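Local coordinates for Cys-Gly metallodipeptidase DUG1 (Saccharomyces cerevisiae, PDB 4G1P), which hydrolyses the Cys-Gly dipeptide as a homodimeric dinuclear M20-family metallopeptidase and serves as the catalytic subunit of the glutathione degradosomal complex, at the interface of chains A and B. Sequence-based numbering; all coordinates share one arbitrary frame. Chains: chain A/B, Cys-Gly metallodipeptidase DUG1.

The interface of chains A and B. Residues chain A 218, 220, 322, 346, 348, 385; chain B 234, 333-335.
A:Tyr220, on strand 217-226, reaches across the dimer interface to the loop B:Ala333 to B:Thr335. From CB, which lies over the rim of the A:His385 imidazole, 3.8 Å above that plane, the ring is sent toward chain B by CG standing anti to the backbone N (chi1 -156°). Farther out, the methyl CB of B:Ala333 sits over the centre of one face of the phenol ring in a CH-pi contact, while B:Thr335 CG2 comes to the ring edge, 3.9 Å from A:Tyr220 CE2. At the tip, the hydroxyl OH grips the backbone of B:Lys334 twice: it donates to the carbonyl O at 2.8 Å, from above the carbonyl plane, and accepts from the amide N at 2.9 Å. A phenylalanine here removes the hydroxyl and would probably leave the amide N and carbonyl O of B:Lys334 without that partner, setting the loop freer to shift. The same carbonyl O lies above one face of the A:His322 ring, nearer its edge than its middle. A:His322 is steadied from its own chain, where NE2 hydrogen-bonds to A:Ser346 OG at 2.6 Å. A:Arg348 bends at chi2 (-70°) and brings its guanidinium edge to B:Ser234: NH2 donates to OG at 3.3 Å, almost straight and in the guanidinium plane, while A:Cys218 SG covers one face. A water joins A:Ser346 OG, A:Arg348 NE and B:Ser234 OG. Since A:Cys218, A:Arg348 and A:His385 also line the pocket for the substrate's cysteine, this part of the two-fold homodimer interface, whose centre lies about 10 Å from A:Glu171, the likely proton acceptor, probably braces the substrate-binding wall.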
ATOM      1  N   CYS A 218       9.065 -17.553 -13.670  1.00 25.76           N
ATOM      2  CA  CYS A 218       8.444 -16.334 -13.188  1.00 28.87           C
ATOM      3  C   CYS A 218       9.313 -15.104 -13.471  1.00 26.46           C
ATOM      4  O   CYS A 218      10.487 -15.048 -13.101  1.00 26.55           O
ATOM      5  CB  CYS A 218       8.111 -16.446 -11.690  1.00 24.51           C
ATOM      6  SG  CYS A 218       7.124 -15.053 -11.055  1.00 25.19           S
ATOM      7  N   TYR A 220       9.300 -11.115 -12.702  1.00 20.28           N
ATOM      8  CA  TYR A 220       8.608 -10.137 -11.881  1.00 21.86           C
ATOM      9  C   TYR A 220       9.030  -8.730 -12.278  1.00 24.25           C
ATOM     10  O   TYR A 220      10.223  -8.396 -12.254  1.00 24.68           O
ATOM     11  CB  TYR A 220       8.873 -10.392 -10.402  1.00 22.61           C
ATOM     12  CG  TYR A 220       7.804  -9.849  -9.486  1.00 21.02           C
ATOM     13  CD1 TYR A 220       7.701  -8.490  -9.239  1.00 23.05           C
ATOM     14  CD2 TYR A 220       6.900 -10.693  -8.867  1.00 18.54           C
ATOM     15  CE1 TYR A 220       6.722  -7.986  -8.401  1.00 22.40           C
ATOM     16  CE2 TYR A 220       5.923 -10.201  -8.028  1.00 20.73           C
ATOM     17  CZ  TYR A 220       5.838  -8.840  -7.799  1.00 19.84           C
ATOM     18  OH  TYR A 220       4.878  -8.334  -6.955  1.00 17.85           O
ATOM     19  N   HIS A 322      -0.137  -7.369  -8.881  1.00 17.22           N
ATOM     20  CA  HIS A 322       0.021  -7.533  -7.444  1.00 15.67           C
ATOM     21  C   HIS A 322      -0.322  -6.334  -6.577  1.00 19.14           C
ATOM     22  O   HIS A 322      -0.736  -6.495  -5.432  1.00 24.27           O
ATOM     23  CB  HIS A 322       1.441  -7.970  -7.158  1.00 15.96           C
ATOM     24  CG  HIS A 322       1.849  -9.157  -7.957  1.00 20.28           C
ATOM     25  ND1 HIS A 322       1.275 -10.397  -7.779  1.00 18.57           N
ATOM     26  CD2 HIS A 322       2.738  -9.290  -8.967  1.00 19.52           C
ATOM     27  CE1 HIS A 322       1.817 -11.250  -8.626  1.00 18.47           C
ATOM     28  NE2 HIS A 322       2.705 -10.604  -9.360  1.00 19.75           N
ATOM     29  N   SER A 346       3.695  -9.787 -12.483  1.00 21.82           N
ATOM     30  CA  SER A 346       4.584 -10.862 -12.912  1.00 22.10           C
ATOM     31  C   SER A 346       3.973 -11.750 -13.996  1.00 21.52           C
ATOM     32  O   SER A 346       2.741 -11.842 -14.149  1.00 19.85           O
ATOM     33  CB  SER A 346       5.029 -11.697 -11.719  1.00 17.64           C
ATOM     34  OG  SER A 346       3.905 -12.171 -11.015  1.00 14.95           O
ATOM     35  N   ARG A 348       4.080 -15.703 -15.455  1.00 22.82           N
ATOM     36  CA  ARG A 348       4.489 -17.093 -15.318  1.00 22.90           C
ATOM     37  C   ARG A 348       4.908 -17.619 -16.678  1.00 22.69           C
ATOM     38  O   ARG A 348       4.114 -17.652 -17.610  1.00 23.95           O
ATOM     39  CB  ARG A 348       3.351 -17.930 -14.739  1.00 24.79           C
ATOM     40  CG  ARG A 348       2.967 -17.547 -13.305  1.00 21.15           C
ATOM     41  CD  ARG A 348       4.036 -17.926 -12.293  1.00 18.42           C
ATOM     42  NE  ARG A 348       3.754 -17.336 -10.992  1.00 22.08           N
ATOM     43  CZ  ARG A 348       4.437 -17.579  -9.872  1.00 25.70           C
ATOM     44  NH1 ARG A 348       5.446 -18.451  -9.855  1.00 19.25           N
ATOM     45  NH2 ARG A 348       4.083 -16.958  -8.749  1.00 23.55           N
ATOM     46  N   HIS A 385      13.017  -9.720 -10.645  1.00 29.01           N
ATOM     47  CA  HIS A 385      13.703 -11.003 -10.664  1.00 30.63           C
ATOM     48  C   HIS A 385      13.129 -11.939 -11.722  1.00 35.09           C
ATOM     49  O   HIS A 385      11.971 -11.796 -12.134  1.00 30.73           O
ATOM     50  CB  HIS A 385      13.720 -11.666  -9.276  1.00 30.66           C
ATOM     51  CG  HIS A 385      12.390 -12.177  -8.812  1.00 31.66           C
ATOM     52  ND1 HIS A 385      11.805 -11.756  -7.637  1.00 34.09           N
ATOM     53  CD2 HIS A 385      11.551 -13.106  -9.337  1.00 35.40           C
ATOM     54  CE1 HIS A 385      10.652 -12.386  -7.469  1.00 34.34           C
ATOM     55  NE2 HIS A 385      10.472 -13.207  -8.489  1.00 30.75           N
TER
ATOM     56  N   SER B 234       0.077 -16.461  -6.558  1.00 18.82           N
ATOM     57  CA  SER B 234      -0.205 -16.051  -7.927  1.00 21.87           C
ATOM     58  C   SER B 234       0.284 -17.062  -8.957  1.00 21.63           C
ATOM     59  O   SER B 234      -0.029 -16.926 -10.139  1.00 19.89           O
ATOM     60  CB  SER B 234       0.331 -14.650  -8.243  1.00 18.32           C
ATOM     61  OG  SER B 234       1.723 -14.677  -8.490  1.00 18.50           O
ATOM     62  N   ALA B 333       9.149  -7.507  -4.488  1.00 23.28           N
ATOM     63  CA  ALA B 333       8.235  -8.392  -5.177  1.00 20.59           C
ATOM     64  C   ALA B 333       7.393  -9.254  -4.226  1.00 20.07           C
ATOM     65  O   ALA B 333       7.892  -9.780  -3.250  1.00 19.83           O
ATOM     66  CB  ALA B 333       9.023  -9.260  -6.132  1.00 20.26           C
ATOM     67  N   LYS B 334       6.107  -9.385  -4.516  1.00 19.36           N
ATOM     68  CA  LYS B 334       5.276 -10.362  -3.834  1.00 20.60           C
ATOM     69  C   LYS B 334       4.337 -11.036  -4.848  1.00 22.39           C
ATOM     70  O   LYS B 334       3.567 -10.378  -5.557  1.00 21.20           O
ATOM     71  CB  LYS B 334       4.489  -9.711  -2.696  1.00 21.40           C
ATOM     72  CG  LYS B 334       3.846 -10.687  -1.692  1.00 20.22           C
ATOM     73  CD  LYS B 334       2.978  -9.928  -0.702  1.00 22.06           C
ATOM     74  CE  LYS B 334       2.634 -10.711   0.572  1.00 29.23           C
ATOM     75  NZ  LYS B 334       2.450  -9.788   1.769  1.00 27.37           N
ATOM     76  N   THR B 335       4.424 -12.357  -4.924  1.00 24.03           N
ATOM     77  CA  THR B 335       3.670 -13.116  -5.905  1.00 20.43           C
ATOM     78  C   THR B 335       2.362 -13.526  -5.292  1.00 21.01           C
ATOM     79  O   THR B 335       2.207 -14.662  -4.823  1.00 21.40           O
ATOM     80  CB  THR B 335       4.410 -14.372  -6.334  1.00 17.34           C
ATOM     81  OG1 THR B 335       5.037 -14.959  -5.195  1.00 21.34           O
ATOM     82  CG2 THR B 335       5.467 -14.048  -7.358  1.00 19.99           C
TER
HETATM   83  O   HOH W   1       2.490 -14.675 -11.036  1.00 17.58           O